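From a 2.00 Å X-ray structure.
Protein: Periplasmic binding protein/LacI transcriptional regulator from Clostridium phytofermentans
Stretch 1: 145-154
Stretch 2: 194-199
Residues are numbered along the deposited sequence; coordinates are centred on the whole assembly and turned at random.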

# COMPACT_ATOMS: atom_id res chain seq x y z
N THR A 145 -0.75 3.53 -4.86
CA THR A 145 -1.17 2.12 -4.50
C THR A 145 -2.74 2.03 -4.36
O THR A 145 -3.36 1.08 -4.84
CB THR A 145 -0.53 1.61 -3.24
OG1 THR A 145 -0.79 2.57 -2.16
CG2 THR A 145 0.88 1.46 -3.45
N ALA A 146 -3.40 3.06 -3.81
CA ALA A 146 -4.91 3.02 -3.77
C ALA A 146 -5.52 3.03 -5.15
O ALA A 146 -6.47 2.30 -5.41
CB ALA A 146 -5.53 4.24 -3.01
N MET A 147 -5.02 3.95 -6.01
CA MET A 147 -5.47 4.07 -7.38
C MET A 147 -5.30 2.82 -8.14
O MET A 147 -6.17 2.50 -8.91
CB MET A 147 -4.73 5.21 -8.14
CG MET A 147 -4.53 6.57 -7.33
SD MET A 147 -3.59 8.02 -8.04
CE MET A 147 -3.93 7.73 -9.75
N ASP A 148 -4.14 2.17 -8.05
CA ASP A 148 -3.85 0.97 -8.86
C ASP A 148 -4.75 -0.21 -8.42
O ASP A 148 -5.28 -0.93 -9.20
CB ASP A 148 -2.35 0.54 -8.81
CG ASP A 148 -1.40 1.46 -9.63
OD1 ASP A 148 -1.86 2.41 -10.28
OD2 ASP A 148 -0.17 1.25 -9.58
N ARG A 149 -4.94 -0.34 -7.12
CA ARG A 149 -5.83 -1.33 -6.50
C ARG A 149 -7.30 -1.24 -6.89
O ARG A 149 -7.93 -2.29 -7.21
CB ARG A 149 -5.66 -1.29 -4.99
CG ARG A 149 -4.30 -1.96 -4.60
CD ARG A 149 -4.04 -1.98 -3.14
NE ARG A 149 -2.61 -2.09 -2.92
CZ ARG A 149 -2.04 -1.90 -1.73
NH1 ARG A 149 -2.80 -1.64 -0.61
NH2 ARG A 149 -0.72 -1.95 -1.65
N GLU A 150 -7.83 -0.00 -6.93
CA GLU A 150 -9.22 0.22 -7.26
C GLU A 150 -9.43 0.01 -8.79
O GLU A 150 -10.43 -0.53 -9.20
CB GLU A 150 -9.63 1.65 -6.84
CG GLU A 150 -11.02 2.06 -7.34
CD GLU A 150 -11.29 3.47 -6.91
OE1 GLU A 150 -10.78 3.82 -5.82
OE2 GLU A 150 -11.93 4.23 -7.63
N GLU A 151 -8.48 0.45 -9.60
CA GLU A 151 -8.44 0.18 -11.07
C GLU A 151 -8.37 -1.26 -11.39
O GLU A 151 -9.23 -1.81 -12.17
CB GLU A 151 -7.22 0.89 -11.67
CG GLU A 151 -7.06 0.74 -13.20
CD GLU A 151 -5.66 1.20 -13.69
OE1 GLU A 151 -5.04 2.12 -13.03
OE2 GLU A 151 -5.18 0.66 -14.74
N GLY A 152 -7.40 -1.94 -10.77
CA GLY A 152 -7.36 -3.42 -10.78
C GLY A 152 -8.64 -4.05 -10.44
O GLY A 152 -9.14 -4.87 -11.18
N LEU A 153 -9.18 -3.73 -9.25
CA LEU A 153 -10.46 -4.24 -8.83
C LEU A 153 -11.59 -4.26 -9.89
O LEU A 153 -12.23 -5.26 -10.06
CB LEU A 153 -10.95 -3.46 -7.60
CG LEU A 153 -12.29 -3.91 -6.91
CD1 LEU A 153 -12.19 -5.32 -6.32
CD2 LEU A 153 -12.65 -2.91 -5.80
N LYS A 154 -11.83 -3.10 -10.52
CA LYS A 154 -12.83 -2.85 -11.48
C LYS A 154 -12.55 -3.63 -12.77
O LYS A 154 -13.42 -4.30 -13.29
CB LYS A 154 -12.89 -1.35 -11.78
CG LYS A 154 -13.36 -0.54 -10.66
CD LYS A 154 -13.55 0.94 -11.07
CE LYS A 154 -14.10 1.72 -9.84
NZ LYS A 154 -13.70 3.17 -9.82
N MET A 194 -18.02 -7.02 1.02
CA MET A 194 -17.17 -5.88 1.25
C MET A 194 -15.70 -6.06 0.79
O MET A 194 -15.06 -7.14 0.98
CB MET A 194 -17.25 -5.46 2.74
CG MET A 194 -18.63 -4.91 3.08
SD MET A 194 -18.92 -3.11 2.60
CE MET A 194 -17.41 -2.29 2.90
N VAL A 195 -15.16 -5.01 0.16
CA VAL A 195 -13.71 -5.07 -0.22
C VAL A 195 -12.88 -4.07 0.55
O VAL A 195 -13.18 -2.87 0.54
CB VAL A 195 -13.55 -4.83 -1.73
CG1 VAL A 195 -12.13 -5.06 -2.18
CG2 VAL A 195 -14.50 -5.74 -2.49
N GLY A 196 -11.84 -4.50 1.25
CA GLY A 196 -10.90 -3.54 1.91
C GLY A 196 -9.61 -3.57 1.12
O GLY A 196 -9.01 -4.64 0.92
N LEU A 197 -9.12 -2.39 0.69
CA LEU A 197 -7.95 -2.33 -0.26
C LEU A 197 -6.54 -2.26 0.45
O LEU A 197 -5.45 -2.28 -0.15
CB LEU A 197 -8.18 -1.17 -1.29
CG LEU A 197 -9.26 -1.53 -2.36
CD1 LEU A 197 -9.24 -0.34 -3.42
CD2 LEU A 197 -8.95 -2.95 -2.92
N ASN A 198 -6.57 -2.12 1.74
CA ASN A 198 -5.34 -2.26 2.52
C ASN A 198 -5.62 -2.77 3.93
O ASN A 198 -6.76 -2.97 4.26
CB ASN A 198 -4.53 -0.95 2.49
CG ASN A 198 -5.00 0.07 3.50
OD1 ASN A 198 -6.19 0.17 3.84
ND2 ASN A 198 -4.05 0.86 3.98
N GLN A 199 -4.65 -2.91 4.79
CA GLN A 199 -4.98 -3.51 6.10
C GLN A 199 -5.93 -2.68 6.98
O GLN A 199 -6.89 -3.22 7.52
CB GLN A 199 -3.70 -3.84 6.83
CG GLN A 199 -3.81 -4.53 8.14
CD GLN A 199 -2.51 -4.38 8.93
OE1 GLN A 199 -1.44 -4.13 8.35
NE2 GLN A 199 -2.60 -4.50 10.24

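Stretch 2 begins as a strand and turns into a loop before entering a helix, and it packs against one side of the helix formed by 145-154. At Met-194 there is nothing to assign: it makes no contact with 145-154, so the contact starts one residue later.

Val-195 directs its CA-to-CB bond toward the helix, and its CG1 lies 4.1 Å from CD1 of Leu-153. That separation, between two methyl carbons, is an ordinary van der Waals distance, and the pair is an apolar contact. The CA-to-CB bond of Leu-153 is likewise directed toward stretch 2; its chi1 is -176° (t) and its chi2 63° (p). Gly-196 has no side chain, and even an ideal CB built on it would find no atom of 145-154 within 5.5 Å; of the strand residues 194-196, only Val-195 makes contact.

Leu-197 is the centre of the interface. It gives up 101 Å² to the helix, the largest share of any residue here. CA of Leu-197 is 6.7 Å from CA of Arg-149, the closest approach of the two backbones by this measure. With chi1 at -74° (m) and chi2 at -173° (t), the side chain of Leu-197 brings CD1 against the helix: 3.8 Å from N of Glu-150, 4.0 Å from CB of Glu-150, 4.0 Å from CB of Arg-149 and 4.3 Å from O of Ala-146. The methyl therefore meets backbone as well as side-chain atoms. CD1 packs beside the helical hydrogen bond from N of Glu-150 to O of Ala-146 (3.1 Å).

The polar link uses the main chain of the same residue. NH1 of Arg-149 donates to O of Leu-197 across 2.8 Å, with an N-H...O angle of 147°, a short bond that is somewhat bent. The acceptor sits at the edge of the guanidinium, near its plane, where the N-H groups point. Arg-149 can reach it because its chain is extended beyond chi1 (-74°, m), with chi2 at -179° and chi3 at -157°, both t. NE and NH2 are hydrogen-bonded elsewhere in the structure.

Asn-198 adds a smaller contact. Its CB lies 3.6 Å from NH1 of Arg-149, also at the guanidinium edge, but although CA-to-CB points toward the helix, the end of the side chain leads away. Asn-198 occupies an N-cap position and caps a backbone N just past the stretch. Gln-199 makes no contact with 145-154.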